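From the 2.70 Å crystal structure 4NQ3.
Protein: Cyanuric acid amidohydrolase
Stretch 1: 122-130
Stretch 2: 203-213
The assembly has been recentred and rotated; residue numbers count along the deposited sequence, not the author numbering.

Stretch 1 (122-130) LGRMGQVRM
Stretch 2 (203-213) AEDALSDAVIC

Stretch 1 is a short loop leading into a helix: Leu122 is extended (phi/psi -61/133), Gly123 turns with positive phi (73/12), a conformation that favours glycine, and Arg124 (-132/177) takes the N-cap position before the helix that begins at Met125, a selenomethionine, and continues beyond Met130. Stretch 2 starts with a 3-10 turn at 204-206, extends through Leu207 (-98/141) and Ser208 (-163/167), returns to helical phi/psi at 209-211, and leaves that turn at Ile212 (-60/123). The chains run in opposite senses: Gly123 CA lies 6.9 Å from Ile212 CA. Arg124 CA lies 5.1 Å from Asp209 CA. Arg129 CA lies 9.7 Å from Glu204 CA.

The first turn of a helix leaves amide hydrogens without backbone acceptors, and an outside carboxylate answers one of them here. Asp209 (chi1 m, -80°) accepts from Met125 N at OD1, 3.0 Å with an N-H...O angle of 160°. Its other oxygen, OD2, lies 4.1 Å from Arg124 NE, well out of the guanidinium plane, so the charges attract without a hydrogen bond; Arg124 (m, t, t) has bonding partners for NH1 and NH2 outside the two stretches. Arg124 O accepts from Val128 N at 3.3 Å and, weakly, from Gln127 N at 2.9 Å. Arg129 N donates to Met125 O at 2.8 Å, and Met130 N to Gly126 O at 3.0 Å. Gln127 (t, t) reaches back so that its OE1 takes the Gly123 N hydrogen at 2.8 Å and 171°, tying the loop to the helix.

In stretch 2, Ala206 N bonds to Ala203 O at 3.1 Å and Leu207 N to Glu204 O at 3.2 Å; after the extended pair, Val211 N reaches Ser208 O at 3.1 Å and Ile212 N reaches Asp209 O at 3.3 Å. Ser208, whose CB points away from the helix, accepts a weak bond at OG from Ala210 N (3.3 Å, 129°).

Apolar side chains fill the space between. Ile212 (m, t) points toward stretch 1, its CD1 3.4 Å from Gly123 O and 3.9 Å from Val128 CG2. Val128 (t) also meets Leu207 (m, t), CG1 to CD1 at 4.3 Å. Met125 (m, m, m) curls its flexible chain so that CE lies 3.9 Å from Leu207 CB.

Farther along, the long side chains of Arg129 and Glu204 span their wide backbone gap with a salt bridge, NH1 to OE2 at 2.6 Å, near the guanidinium plane; Glu204 is poorly ordered.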

# COMPACT_ATOMS: atom_id res chain seq x y z
N LEU A 122 -18.34 -22.19 -0.29
CA LEU A 122 -17.13 -21.63 0.32
C LEU A 122 -17.49 -21.02 1.66
O LEU A 122 -18.49 -20.33 1.79
CB LEU A 122 -16.49 -20.59 -0.62
CG LEU A 122 -15.21 -19.88 -0.16
CD1 LEU A 122 -14.22 -19.70 -1.31
CD2 LEU A 122 -15.55 -18.52 0.47
N GLY A 123 -16.70 -21.31 2.68
CA GLY A 123 -16.96 -20.80 4.02
C GLY A 123 -18.15 -21.47 4.70
O GLY A 123 -18.61 -21.03 5.76
N ARG A 124 -18.64 -22.56 4.13
CA ARG A 124 -19.80 -23.26 4.70
C ARG A 124 -19.54 -24.77 4.78
O ARG A 124 -18.50 -25.23 4.34
CB ARG A 124 -21.04 -22.95 3.87
CG ARG A 124 -21.40 -21.47 3.89
CD ARG A 124 -22.56 -21.21 2.98
NE ARG A 124 -23.11 -19.87 3.12
CZ ARG A 124 -23.74 -19.23 2.13
NH1 ARG A 124 -23.89 -19.82 0.96
NH2 ARG A 124 -24.22 -18.01 2.30
N MSE A 125 -20.47 -25.53 5.34
CA MSE A 125 -20.21 -26.97 5.56
C MSE A 125 -19.86 -27.74 4.29
O MSE A 125 -19.12 -28.73 4.34
CB MSE A 125 -21.41 -27.63 6.23
CG MSE A 125 -21.70 -27.07 7.60
SE MSE A 125 -20.27 -27.42 8.82
CE MSE A 125 -20.21 -29.39 8.70
N GLY A 126 -20.40 -27.29 3.15
CA GLY A 126 -19.96 -27.82 1.87
C GLY A 126 -18.44 -27.90 1.76
O GLY A 126 -17.86 -28.95 1.49
N GLN A 127 -17.77 -26.78 1.99
CA GLN A 127 -16.32 -26.76 1.91
C GLN A 127 -15.69 -27.66 2.96
O GLN A 127 -14.75 -28.40 2.67
CB GLN A 127 -15.78 -25.34 2.06
CG GLN A 127 -14.29 -25.27 1.94
CD GLN A 127 -13.83 -23.86 1.67
OE1 GLN A 127 -14.55 -22.90 2.00
NE2 GLN A 127 -12.65 -23.72 1.04
N VAL A 128 -16.21 -27.58 4.18
CA VAL A 128 -15.68 -28.37 5.28
C VAL A 128 -15.68 -29.85 4.96
O VAL A 128 -14.67 -30.53 5.15
CB VAL A 128 -16.46 -28.18 6.57
CG1 VAL A 128 -15.90 -29.11 7.62
CG2 VAL A 128 -16.42 -26.72 7.04
N ARG A 129 -16.81 -30.34 4.45
CA ARG A 129 -16.93 -31.76 4.17
C ARG A 129 -16.05 -32.14 3.00
O ARG A 129 -15.47 -33.23 2.99
CB ARG A 129 -18.38 -32.15 3.88
CG ARG A 129 -19.30 -32.02 5.09
CD ARG A 129 -20.67 -32.53 4.70
NE ARG A 129 -21.75 -31.81 5.36
CZ ARG A 129 -22.08 -31.93 6.64
NH1 ARG A 129 -21.41 -32.77 7.45
NH2 ARG A 129 -23.08 -31.21 7.13
N MSE A 130 -15.93 -31.24 2.03
CA MSE A 130 -15.16 -31.54 0.83
C MSE A 130 -13.69 -31.76 1.20
O MSE A 130 -13.08 -32.75 0.80
CB MSE A 130 -15.30 -30.42 -0.21
CG MSE A 130 -14.60 -30.73 -1.50
SE MSE A 130 -14.91 -29.44 -2.91
CE MSE A 130 -16.85 -29.56 -2.97
N ALA A 203 -15.56 -32.58 16.71
CA ALA A 203 -16.68 -33.49 16.49
C ALA A 203 -17.60 -32.99 15.39
O ALA A 203 -17.77 -31.77 15.23
CB ALA A 203 -17.45 -33.67 17.77
N GLU A 204 -18.22 -33.89 14.63
CA GLU A 204 -19.00 -33.41 13.49
C GLU A 204 -20.25 -32.65 13.93
O GLU A 204 -20.62 -31.68 13.28
CB GLU A 204 -19.41 -34.54 12.55
CG GLU A 204 -20.08 -33.98 11.28
CD GLU A 204 -19.88 -34.85 10.05
OE1 GLU A 204 -19.72 -36.08 10.21
OE2 GLU A 204 -19.89 -34.30 8.92
N ASP A 205 -20.88 -33.06 15.03
CA ASP A 205 -22.09 -32.37 15.46
C ASP A 205 -21.77 -31.10 16.26
O ASP A 205 -22.66 -30.50 16.83
CB ASP A 205 -23.03 -33.30 16.26
CG ASP A 205 -22.29 -34.19 17.26
OD1 ASP A 205 -21.08 -34.43 17.07
OD2 ASP A 205 -22.94 -34.67 18.22
N ALA A 206 -20.50 -30.71 16.27
CA ALA A 206 -20.07 -29.41 16.80
C ALA A 206 -20.03 -28.34 15.72
O ALA A 206 -20.00 -27.15 16.01
CB ALA A 206 -18.70 -29.52 17.44
N LEU A 207 -20.04 -28.79 14.46
CA LEU A 207 -19.84 -27.91 13.31
C LEU A 207 -21.14 -27.48 12.66
O LEU A 207 -22.05 -28.26 12.51
CB LEU A 207 -18.96 -28.61 12.26
CG LEU A 207 -17.58 -29.08 12.73
CD1 LEU A 207 -16.89 -29.95 11.71
CD2 LEU A 207 -16.73 -27.85 13.02
N SER A 208 -21.19 -26.23 12.24
CA SER A 208 -22.29 -25.72 11.44
C SER A 208 -21.84 -24.42 10.76
O SER A 208 -20.80 -23.85 11.14
CB SER A 208 -23.51 -25.47 12.30
OG SER A 208 -23.37 -24.25 13.01
N ASP A 209 -22.60 -23.95 9.78
CA ASP A 209 -22.26 -22.72 9.08
C ASP A 209 -21.96 -21.60 10.09
O ASP A 209 -21.01 -20.84 9.93
CB ASP A 209 -23.40 -22.30 8.13
CG ASP A 209 -23.41 -23.08 6.81
OD1 ASP A 209 -22.72 -24.13 6.69
OD2 ASP A 209 -24.14 -22.65 5.88
N ALA A 210 -22.78 -21.54 11.15
CA ALA A 210 -22.75 -20.43 12.11
C ALA A 210 -21.49 -20.38 12.96
O ALA A 210 -21.10 -19.31 13.47
CB ALA A 210 -23.96 -20.50 13.00
N VAL A 211 -20.87 -21.54 13.14
CA VAL A 211 -19.60 -21.70 13.85
C VAL A 211 -18.36 -21.20 13.08
O VAL A 211 -17.43 -20.64 13.67
CB VAL A 211 -19.40 -23.20 14.20
CG1 VAL A 211 -17.93 -23.55 14.30
CG2 VAL A 211 -20.17 -23.59 15.44
N ILE A 212 -18.35 -21.40 11.77
CA ILE A 212 -17.19 -21.10 10.94
C ILE A 212 -16.75 -19.64 10.97
O ILE A 212 -17.51 -18.73 10.60
CB ILE A 212 -17.46 -21.50 9.46
CG1 ILE A 212 -17.82 -22.99 9.40
CG2 ILE A 212 -16.26 -21.14 8.59
CD1 ILE A 212 -18.30 -23.46 8.06
N CYS A 213 -15.49 -19.44 11.36
CA CYS A 213 -14.94 -18.09 11.56
C CYS A 213 -15.78 -17.31 12.56
O CYS A 213 -16.02 -16.12 12.37
CB CYS A 213 -14.85 -17.32 10.25
SG CYS A 213 -13.59 -17.96 9.16